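Cys-Gly metallodipeptidase DUG1 (Saccharomyces cerevisiae, PDB 4G1P) hydrolyses the dipeptide Cys-Gly as a homodimeric zinc-dependent M20 peptidase and is the catalytic component of the glutathione-degrading complex with DUG2 and DUG3. Local coordinates at residues 85-90 with 162-167; 96-101 with 191-196; 218-223 with 382-387; 268-273 with 351-356. One frame throughout, in Å; residues are numbered along the deposited sequence.

Contact 1. Residues 85-90 with 162-167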
# COMPACT_ATOMS: atom_id res chain seq x y z
N LEU A 85 11.49 11.13 32.46
CA LEU A 85 12.71 11.34 33.21
C LEU A 85 12.53 10.90 34.65
O LEU A 85 11.52 11.23 35.28
CB LEU A 85 13.13 12.82 33.18
CG LEU A 85 13.19 13.57 31.84
CD1 LEU A 85 13.79 14.93 32.12
CD2 LEU A 85 14.01 12.84 30.78
N SER A 86 13.50 10.17 35.18
CA SER A 86 13.47 9.79 36.57
C SER A 86 14.88 9.56 37.11
O SER A 86 15.84 9.43 36.35
CB SER A 86 12.63 8.54 36.76
OG SER A 86 13.28 7.40 36.24
N ARG A 87 15.01 9.55 38.43
CA ARG A 87 16.29 9.28 39.07
C ARG A 87 16.08 8.18 40.08
O ARG A 87 14.99 8.04 40.66
CB ARG A 87 16.86 10.53 39.74
CG ARG A 87 16.22 11.85 39.29
CD ARG A 87 16.80 13.11 39.97
NE ARG A 87 18.01 13.54 39.28
CZ ARG A 87 18.08 14.58 38.46
NH1 ARG A 87 17.02 15.33 38.22
NH2 ARG A 87 19.23 14.86 37.88
N PHE A 88 17.11 7.37 40.28
CA PHE A 88 17.13 6.43 41.39
C PHE A 88 18.43 6.60 42.16
O PHE A 88 19.52 6.32 41.65
CB PHE A 88 16.95 4.98 40.93
CG PHE A 88 16.91 4.01 42.06
CD1 PHE A 88 18.08 3.43 42.53
CD2 PHE A 88 15.71 3.68 42.67
CE1 PHE A 88 18.04 2.53 43.58
CE2 PHE A 88 15.67 2.79 43.72
CZ PHE A 88 16.83 2.22 44.18
N GLY A 89 18.30 7.07 43.39
CA GLY A 89 19.43 7.42 44.22
C GLY A 89 19.84 8.88 44.05
O GLY A 89 19.66 9.47 42.98
N SER A 90 20.38 9.46 45.11
CA SER A 90 20.92 10.82 45.03
C SER A 90 22.10 10.97 45.96
O SER A 90 22.14 11.88 46.79
CB SER A 90 19.85 11.89 45.29
OG SER A 90 19.01 11.56 46.38
N ASN A 162 24.08 6.55 40.81
CA ASN A 162 22.81 7.25 40.72
C ASN A 162 22.28 7.08 39.30
O ASN A 162 22.92 7.49 38.34
CB ASN A 162 22.99 8.73 41.02
CG ASN A 162 23.59 8.98 42.39
OD1 ASN A 162 23.05 8.58 43.41
ND2 ASN A 162 24.74 9.64 42.40
N LEU A 163 21.11 6.45 39.18
CA LEU A 163 20.54 6.20 37.88
C LEU A 163 19.64 7.35 37.47
O LEU A 163 18.93 7.91 38.29
CB LEU A 163 19.75 4.89 37.88
CG LEU A 163 19.59 4.37 36.46
CD1 LEU A 163 20.96 3.98 35.89
CD2 LEU A 163 18.61 3.20 36.42
N VAL A 164 19.70 7.72 36.20
CA VAL A 164 18.85 8.77 35.67
C VAL A 164 18.30 8.23 34.38
O VAL A 164 19.00 7.56 33.62
CB VAL A 164 19.64 10.06 35.41
CG1 VAL A 164 18.78 11.09 34.69
CG2 VAL A 164 20.12 10.63 36.71
N THR A 165 17.02 8.51 34.13
CA THR A 165 16.32 7.85 33.06
C THR A 165 15.86 8.86 32.04
O THR A 165 15.53 9.98 32.38
CB THR A 165 15.12 7.07 33.62
OG1 THR A 165 15.06 5.80 32.99
CG2 THR A 165 13.82 7.74 33.35
N CYS A 166 15.86 8.46 30.78
CA CYS A 166 15.33 9.28 29.71
C CYS A 166 14.68 8.37 28.65
O CYS A 166 15.32 7.93 27.70
CB CYS A 166 16.44 10.15 29.12
SG CYS A 166 15.89 11.23 27.76
N PHE A 167 13.39 8.08 28.84
CA PHE A 167 12.66 7.15 27.99
C PHE A 167 11.66 7.89 27.09
O PHE A 167 10.71 8.51 27.58
CB PHE A 167 11.91 6.13 28.86
CG PHE A 167 12.80 5.23 29.69
CD1 PHE A 167 14.09 4.92 29.27
CD2 PHE A 167 12.34 4.68 30.89
CE1 PHE A 167 14.91 4.07 30.03
CE2 PHE A 167 13.16 3.83 31.66
CZ PHE A 167 14.44 3.52 31.23
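Asn162 meets the turn that ends strand 83-88. Its chi1 of -57° puts CG beside the backbone N, and from there the amide reaches the turn at Gly89, with Asn162 OD1 3.3 Å from Gly89 C. Its ND2 is bonded to the backbone O of Asp91. Gly89 has backbone angles at which a CB would collide with the carbonyl O of Phe88, which by itself calls for glycine.

Leu163 forms an antiparallel hydrogen-bonded pair with Phe88. Phe88 N donates to Leu163 O at 2.8 Å, and Leu163 N returns a bond to Phe88 O at 2.9 Å. Their CB atoms are 4.1 Å apart. The Phe88 ring leads away from Leu163 and meets Phe159 edge-to-face.

Val164 lies opposite Arg87 in a non-hydrogen-bonded pair. Its CG2 comes obliquely to the guanidinium, 4.4 Å from Arg87 NE. The guanidinium pairs with Asp60 through NH1, donates from NH2 to Tyr189 O and makes a cation-pi contact with the Tyr189 ring.

Thr165 N donates to Ser86 O at 2.7 Å, while the return bond from Ser86 N is weak. Thr165 CG2 packs against the Ser86 side chain. Cys166 points its SG to Leu85 CD2 at 3.9 Å.

Backbone bonds therefore join two neighbouring strands of the catalytic-domain sheet. Between their side chains the chemistry is mostly apolar, and the one full charge finds its partners beyond the pair.

Contact 2. Residues 96-101 with 191-196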
# COMPACT_ATOMS: atom_id res chain seq x y z
N THR A 96 26.92 9.27 38.25
CA THR A 96 25.57 9.27 37.72
C THR A 96 25.51 8.71 36.30
O THR A 96 26.13 9.25 35.40
CB THR A 96 24.99 10.67 37.74
OG1 THR A 96 24.88 11.10 39.10
CG2 THR A 96 23.62 10.68 37.10
N VAL A 97 24.78 7.62 36.12
CA VAL A 97 24.60 7.08 34.77
C VAL A 97 23.20 7.36 34.23
O VAL A 97 22.20 7.06 34.87
CB VAL A 97 24.85 5.56 34.71
CG1 VAL A 97 24.69 5.06 33.29
CG2 VAL A 97 26.24 5.25 35.22
N LEU A 98 23.15 7.97 33.06
CA LEU A 98 21.88 8.19 32.38
C LEU A 98 21.64 7.03 31.43
O LEU A 98 22.51 6.69 30.60
CB LEU A 98 21.90 9.51 31.61
CG LEU A 98 20.72 9.81 30.68
CD1 LEU A 98 19.43 9.61 31.41
CD2 LEU A 98 20.77 11.23 30.17
N VAL A 99 20.48 6.39 31.57
CA VAL A 99 20.07 5.37 30.61
C VAL A 99 18.91 5.85 29.77
O VAL A 99 17.94 6.42 30.28
CB VAL A 99 19.75 4.00 31.27
CG1 VAL A 99 20.99 3.42 31.91
CG2 VAL A 99 18.62 4.13 32.30
N TYR A 100 19.02 5.60 28.47
CA TYR A 100 17.99 5.96 27.50
C TYR A 100 17.45 4.73 26.79
O TYR A 100 18.21 3.78 26.51
CB TYR A 100 18.58 6.90 26.46
CG TYR A 100 17.82 6.96 25.16
CD1 TYR A 100 18.07 6.04 24.14
CD2 TYR A 100 16.88 7.95 24.93
CE1 TYR A 100 17.37 6.08 22.96
CE2 TYR A 100 16.20 8.02 23.74
CZ TYR A 100 16.45 7.08 22.76
OH TYR A 100 15.76 7.15 21.58
N GLY A 101 16.16 4.76 26.48
CA GLY A 101 15.50 3.74 25.70
C GLY A 101 14.19 4.29 25.15
O GLY A 101 13.90 5.48 25.29
N LYS A 191 22.30 17.75 34.49
CA LYS A 191 23.53 18.47 34.83
C LYS A 191 24.65 17.59 35.38
O LYS A 191 25.81 17.74 35.00
CB LYS A 191 23.25 19.66 35.76
CG LYS A 191 23.17 19.33 37.25
CD LYS A 191 22.96 20.60 38.08
CE LYS A 191 22.65 20.31 39.55
NZ LYS A 191 23.85 19.96 40.38
N GLY A 192 24.32 16.65 36.26
CA GLY A 192 25.36 15.89 36.92
C GLY A 192 25.80 14.60 36.25
O GLY A 192 26.60 13.84 36.81
N VAL A 193 25.30 14.35 35.04
CA VAL A 193 25.50 13.07 34.38
C VAL A 193 26.98 12.80 34.08
O VAL A 193 27.68 13.67 33.57
CB VAL A 193 24.67 12.96 33.09
CG1 VAL A 193 25.00 11.69 32.37
CG2 VAL A 193 23.19 13.02 33.41
N ASP A 194 27.44 11.60 34.40
CA ASP A 194 28.83 11.24 34.15
C ASP A 194 29.01 10.32 32.95
O ASP A 194 30.13 10.12 32.47
CB ASP A 194 29.45 10.59 35.39
CG ASP A 194 29.42 11.51 36.57
OD1 ASP A 194 29.88 12.66 36.43
OD2 ASP A 194 28.92 11.09 37.64
N ALA A 195 27.92 9.76 32.46
CA ALA A 195 28.01 8.73 31.45
C ALA A 195 26.61 8.40 30.98
O ALA A 195 25.65 8.57 31.73
CB ALA A 195 28.69 7.48 32.00
N VAL A 196 26.52 7.93 29.75
CA VAL A 196 25.25 7.52 29.18
C VAL A 196 25.36 6.10 28.64
O VAL A 196 26.31 5.77 27.91
CB VAL A 196 24.80 8.48 28.09
CG1 VAL A 196 23.60 7.91 27.33
CG2 VAL A 196 24.47 9.83 28.70
O HOH W 1 27.68 12.65 39.60
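Leu98 and Val196 form a parallel bridge, with Leu98 N donating to Ala195 O at 2.9 Å, so strand 96-101 lies alongside 195-196. Asp194 holds Thr96 twice. Asp194 N donates to Thr96 O at 2.9 Å, and Thr96 N donates to Asp194 OD2 at 2.8 Å.

The second bond is nearly straight. It reaches OD2 on its anti side, 22° out of the carboxylate plane. Asp194 CG stands beside its own backbone N (chi1 -60°), on the side of the residue where Thr96 lies. A water sits among Thr96 OG1, Gly192 O and Asp194 OD2, 2.8 Å from OD2. An alanine at Asp194 would probably leave Thr96 N without its acceptor and the water without one of its neighbours.

Farther along, Leu98 CB is touched by two valines. Val193 CG1 and Val196 CG2 each lie 3.9 Å from it. Leu433 of helix 426-433 touches all three side chains. Tyr475 of helix 458-477 touches Val97, Asp194 and Ala195.

Strand 195-198 runs on toward Asp200, a zinc ligand, and strand 96-102 ends at His102, a zinc ligand by similarity. The chemistry changes along the contact: a carboxylate and a water serve the N-terminal end of strand 96-102, and apolar branches with plain backbone bonds take over toward the metal site.

Contact 3. Residues 218-223 with 382-387. With CYS (cysteine), chain E.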
# COMPACT_ATOMS: atom_id res chain seq x y z
N CYS A 218 20.60 7.86 9.54
CA CYS A 218 19.51 7.53 8.64
C CYS A 218 18.80 8.78 8.11
O CYS A 218 18.34 9.63 8.89
CB CYS A 218 18.52 6.56 9.31
SG CYS A 218 17.25 5.91 8.18
N ASN A 219 18.73 8.90 6.80
CA ASN A 219 17.97 9.97 6.17
C ASN A 219 16.80 9.37 5.41
O ASN A 219 16.99 8.55 4.50
CB ASN A 219 18.86 10.81 5.25
CG ASN A 219 19.72 11.80 6.01
OD1 ASN A 219 20.04 11.59 7.18
ND2 ASN A 219 20.09 12.90 5.36
N TYR A 220 15.59 9.72 5.81
CA TYR A 220 14.42 9.10 5.21
C TYR A 220 13.73 10.08 4.28
O TYR A 220 13.34 11.19 4.69
CB TYR A 220 13.47 8.61 6.29
CG TYR A 220 12.56 7.49 5.84
CD1 TYR A 220 11.49 7.73 4.99
CD2 TYR A 220 12.78 6.18 6.25
CE1 TYR A 220 10.66 6.71 4.57
CE2 TYR A 220 11.95 5.16 5.84
CZ TYR A 220 10.89 5.43 5.00
OH TYR A 220 10.05 4.42 4.59
N TYR A 221 13.58 9.68 3.02
CA TYR A 221 13.04 10.55 1.99
C TYR A 221 11.73 10.03 1.39
O TYR A 221 11.46 8.82 1.38
CB TYR A 221 14.06 10.77 0.86
CG TYR A 221 15.34 11.40 1.32
CD1 TYR A 221 15.43 12.76 1.54
CD2 TYR A 221 16.47 10.63 1.56
CE1 TYR A 221 16.60 13.34 1.98
CE2 TYR A 221 17.65 11.20 2.01
CZ TYR A 221 17.71 12.56 2.22
OH TYR A 221 18.88 13.13 2.66
N GLN A 222 10.94 10.96 0.88
CA GLN A 222 9.80 10.61 0.05
C GLN A 222 9.83 11.45 -1.22
O GLN A 222 9.98 12.68 -1.17
CB GLN A 222 8.46 10.79 0.79
CG GLN A 222 8.14 12.20 1.23
CD GLN A 222 6.81 12.30 1.95
OE1 GLN A 222 6.15 11.29 2.21
NE2 GLN A 222 6.41 13.51 2.29
N THR A 223 9.74 10.78 -2.36
CA THR A 223 9.63 11.47 -3.64
C THR A 223 8.16 11.56 -4.02
O THR A 223 7.49 10.54 -4.15
CB THR A 223 10.44 10.77 -4.75
OG1 THR A 223 11.83 10.99 -4.53
CG2 THR A 223 10.09 11.34 -6.11
N GLU A 382 11.37 15.19 -0.70
CA GLU A 382 11.55 15.83 0.58
C GLU A 382 12.01 14.87 1.68
O GLU A 382 11.81 13.66 1.60
CB GLU A 382 10.29 16.59 0.99
CG GLU A 382 9.22 15.76 1.65
CD GLU A 382 7.92 16.53 1.75
OE1 GLU A 382 7.83 17.62 1.13
OE2 GLU A 382 6.98 16.06 2.43
N LEU A 383 12.67 15.44 2.67
CA LEU A 383 13.21 14.66 3.76
C LEU A 383 12.10 14.46 4.78
O LEU A 383 11.38 15.40 5.12
CB LEU A 383 14.40 15.42 4.37
CG LEU A 383 15.04 14.90 5.67
CD1 LEU A 383 15.88 13.69 5.40
CD2 LEU A 383 15.85 16.00 6.33
N ILE A 384 11.93 13.23 5.25
CA ILE A 384 10.94 13.00 6.29
C ILE A 384 11.56 13.10 7.68
O ILE A 384 11.03 13.78 8.56
CB ILE A 384 10.24 11.65 6.15
CG1 ILE A 384 9.51 11.58 4.80
CG2 ILE A 384 9.31 11.44 7.34
CD1 ILE A 384 8.92 10.22 4.46
N HIS A 385 12.68 12.42 7.88
CA HIS A 385 13.46 12.59 9.10
C HIS A 385 14.94 12.26 8.88
O HIS A 385 15.29 11.51 7.97
CB HIS A 385 12.88 11.79 10.28
CG HIS A 385 13.04 10.30 10.16
ND1 HIS A 385 11.96 9.44 10.18
CD2 HIS A 385 14.14 9.52 10.08
CE1 HIS A 385 12.40 8.19 10.09
NE2 HIS A 385 13.72 8.22 10.02
N ASP A 386 15.79 12.84 9.72
CA ASP A 386 17.21 12.52 9.69
C ASP A 386 17.73 12.22 11.09
O ASP A 386 17.21 12.75 12.08
CB ASP A 386 18.03 13.62 8.99
CG ASP A 386 18.03 14.95 9.75
OD1 ASP A 386 17.32 15.12 10.77
OD2 ASP A 386 18.75 15.86 9.29
N GLY A 387 18.73 11.36 11.17
CA GLY A 387 19.34 10.98 12.43
C GLY A 387 20.82 10.77 12.17
O GLY A 387 21.18 10.18 11.16
N CYS E . 14.33 2.55 13.49
CA CYS E . 14.68 3.31 12.31
C CYS E . 15.96 2.73 11.70
O CYS E . 16.98 2.61 12.38
CB CYS E . 14.83 4.80 12.65
SG CYS E . 15.20 5.83 11.26
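Tyr220 faces two residues at once, Ile384 and His385, in a classic beta bulge. Tyr220 O takes the N-H of Ile384 and, weakly, that of His385. Tyr220 N donates almost straight to His385 O at 2.8 Å. The antiparallel register shifts by one here.

The bulge sets two side chains, His385 and Ile384, beside Tyr220. Tyr220 CB lies over one face of the His385 imidazole, 3.9 Å from the centroid, as a CH-pi contact. Ile384 runs beside the phenol, with CD1 3.6 Å from Tyr220 CD1. The phenol OH bonds to the backbone O of Lys334 of the second subunit.

On the other face of the sheet, Tyr221 CE1 meets Leu383 CD1 at 3.5 Å.

Gln222 and Glu382 lie side by side at the far end. CG of each (chi1 63° and 84°) stands between its backbone N and carbonyl carbon, and both chains extend from there. Gln222 NE2 donates to Glu382 OE2 at 2.6 Å, from above the carboxylate plane. Glu382 OE1 pairs with Arg380. An alanine at Gln222 would probably leave OE2 without this donor and open a gap beside Ile384 CD1.

The SG of the bound cysteine lies 3.1 Å from His385 NE2 and 3.7 Å from Cys218 SG. Arg348 also bonds this ligand. The bulged pair belongs to the lid domain of an M20 peptidase and forms one wall of the pocket that holds the bound cysteine, consistent with the cysteine half of Cys-Gly.

Contact 4. Residues 268-273 with 351-356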
# COMPACT_ATOMS: atom_id res chain seq x y z
N ASP A 268 29.78 9.17 -2.52
CA ASP A 268 31.06 8.47 -2.39
C ASP A 268 32.19 9.38 -1.95
O ASP A 268 33.05 8.99 -1.17
CB ASP A 268 31.42 7.85 -3.73
CG ASP A 268 32.33 6.67 -3.60
OD1 ASP A 268 33.54 6.88 -3.34
OD2 ASP A 268 31.84 5.53 -3.75
N GLU A 269 32.16 10.61 -2.45
CA GLU A 269 33.16 11.61 -2.12
C GLU A 269 33.15 11.93 -0.62
O GLU A 269 34.19 12.21 -0.04
CB GLU A 269 32.94 12.90 -2.95
CG GLU A 269 33.16 12.75 -4.48
CD GLU A 269 32.07 11.93 -5.20
OE1 GLU A 269 31.06 11.58 -4.55
OE2 GLU A 269 32.22 11.63 -6.40
N MET A 270 31.98 11.86 -0.01
CA MET A 270 31.83 12.19 1.40
C MET A 270 32.15 11.03 2.32
O MET A 270 32.22 11.21 3.53
CB MET A 270 30.40 12.62 1.69
CG MET A 270 30.08 14.03 1.31
SD MET A 270 28.43 14.42 1.86
CE MET A 270 27.49 13.27 0.86
N VAL A 271 32.30 9.84 1.74
CA VAL A 271 32.55 8.64 2.53
C VAL A 271 34.00 8.56 3.01
O VAL A 271 34.93 8.46 2.22
CB VAL A 271 32.23 7.38 1.72
CG1 VAL A 271 32.69 6.13 2.47
CG2 VAL A 271 30.75 7.32 1.43
N ALA A 272 34.18 8.62 4.33
CA ALA A 272 35.52 8.57 4.92
C ALA A 272 36.27 7.32 4.47
O ALA A 272 35.69 6.24 4.35
CB ALA A 272 35.43 8.63 6.44
N PRO A 273 37.57 7.47 4.18
CA PRO A 273 38.37 6.34 3.68
C PRO A 273 38.70 5.32 4.77
O PRO A 273 38.72 5.63 5.96
CB PRO A 273 39.65 7.02 3.19
CG PRO A 273 39.73 8.27 3.99
CD PRO A 273 38.33 8.73 4.18
N PRO A 351 30.34 8.10 8.42
CA PRO A 351 31.27 9.22 8.25
C PRO A 351 31.94 9.15 6.86
O PRO A 351 32.21 8.06 6.36
CB PRO A 351 32.29 8.99 9.37
CG PRO A 351 32.21 7.52 9.66
CD PRO A 351 30.77 7.18 9.49
N ASP A 352 32.17 10.30 6.24
CA ASP A 352 31.84 11.59 6.84
C ASP A 352 30.71 12.27 6.07
O ASP A 352 30.90 13.38 5.59
CB ASP A 352 33.06 12.51 6.83
CG ASP A 352 34.36 11.77 7.19
OD1 ASP A 352 34.40 11.11 8.25
OD2 ASP A 352 35.32 11.86 6.40
N MET A 353 29.56 11.62 5.96
CA MET A 353 28.45 12.19 5.19
C MET A 353 27.72 13.31 5.93
O MET A 353 27.27 13.12 7.06
CB MET A 353 27.46 11.08 4.80
CG MET A 353 28.07 10.04 3.90
SD MET A 353 27.09 8.54 3.75
CE MET A 353 25.58 9.21 3.02
N ASP A 354 27.62 14.49 5.32
CA ASP A 354 26.86 15.59 5.90
C ASP A 354 25.38 15.46 5.54
O ASP A 354 25.05 15.25 4.37
CB ASP A 354 27.42 16.94 5.44
CG ASP A 354 26.60 18.13 5.97
OD1 ASP A 354 26.30 18.17 7.18
OD2 ASP A 354 26.25 19.01 5.16
N SER A 355 24.51 15.60 6.53
CA SER A 355 23.07 15.44 6.33
C SER A 355 22.57 16.37 5.23
O SER A 355 22.02 15.91 4.21
CB SER A 355 22.31 15.69 7.64
OG SER A 355 20.93 15.41 7.51
N GLU A 356 22.77 17.66 5.45
CA GLU A 356 22.42 18.72 4.50
C GLU A 356 22.86 18.42 3.07
O GLU A 356 22.03 18.36 2.16
CB GLU A 356 23.07 20.02 4.94
CG GLU A 356 22.15 21.22 4.95
CD GLU A 356 21.35 21.30 6.22
OE1 GLU A 356 21.43 20.35 7.03
OE2 GLU A 356 20.66 22.33 6.43
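Asp352 N donates to Met270 O at 2.9 Å, in the plane of the carbonyl. A second bond runs the other way, from Ala272 N to Pro351 O, also 2.9 Å. It comes from the side of that carbonyl, with a C=O...N angle of 105°. The peptide between Pro351 and Asp352 is cis. Its O and its N-H therefore lie on the same side of the bond, and both are used by segment 268-273.

The Asp352 carboxylate lies against the methyl of Ala272. OD1 and OD2 are each 3.2 Å from Ala272 CB, so this is a contact of a charged group with a carbon. Ala272 CB also meets Pro351 CB at 4.3 Å.

Two methionines meet on the other part of the contact. Met270 CB lies 4.1 Å from Met353 CG. Met270 SD stands anti to its own CA (chi2 -175°), which carries it out to Asp354 N, and Asp354 N gives Met270 SD a weak bond at 3.6 Å. Val271 CG2 comes loosely near Met353 SD, and Pro317 touches both of these side chains. Met270 also packs on Leu361 of helix 355-371.

Asp354 is the N-cap of that helix, and its OD2 receives the N-H of Lys357. The contact joins the end of helix 267-270 to the turn that starts helix 355-371. Two backbone bonds join the two turns, the side chains of Met270 and Met353 pack between them and helix 355-371, and the carboxylates of Asp352 and Asp354 belong to exposed residues.

Contacts 1 and 2 belong to one sheet, in which strands 162-168 and 96-102 are neighbours. Backbone bonds such as Val164 O to Val99 N tie them together. Contact 1 is the more buried; contact 2 is only partly so. Contact 3 lies in the other sheet, about 29 Å from contact 2 between centres, and is partly buried, with a ligand and the second subunit at its sides. Contact 4 is at the surface, away from the annotated sites. It joins contact 3 through Ser355 OG and Asp386 OD2. Contacts 1 and 3 rest on antiparallel ladders; contact 2 has two sound backbone bonds and a carboxylate bond; contact 4 has two backbone bonds at a cis peptide.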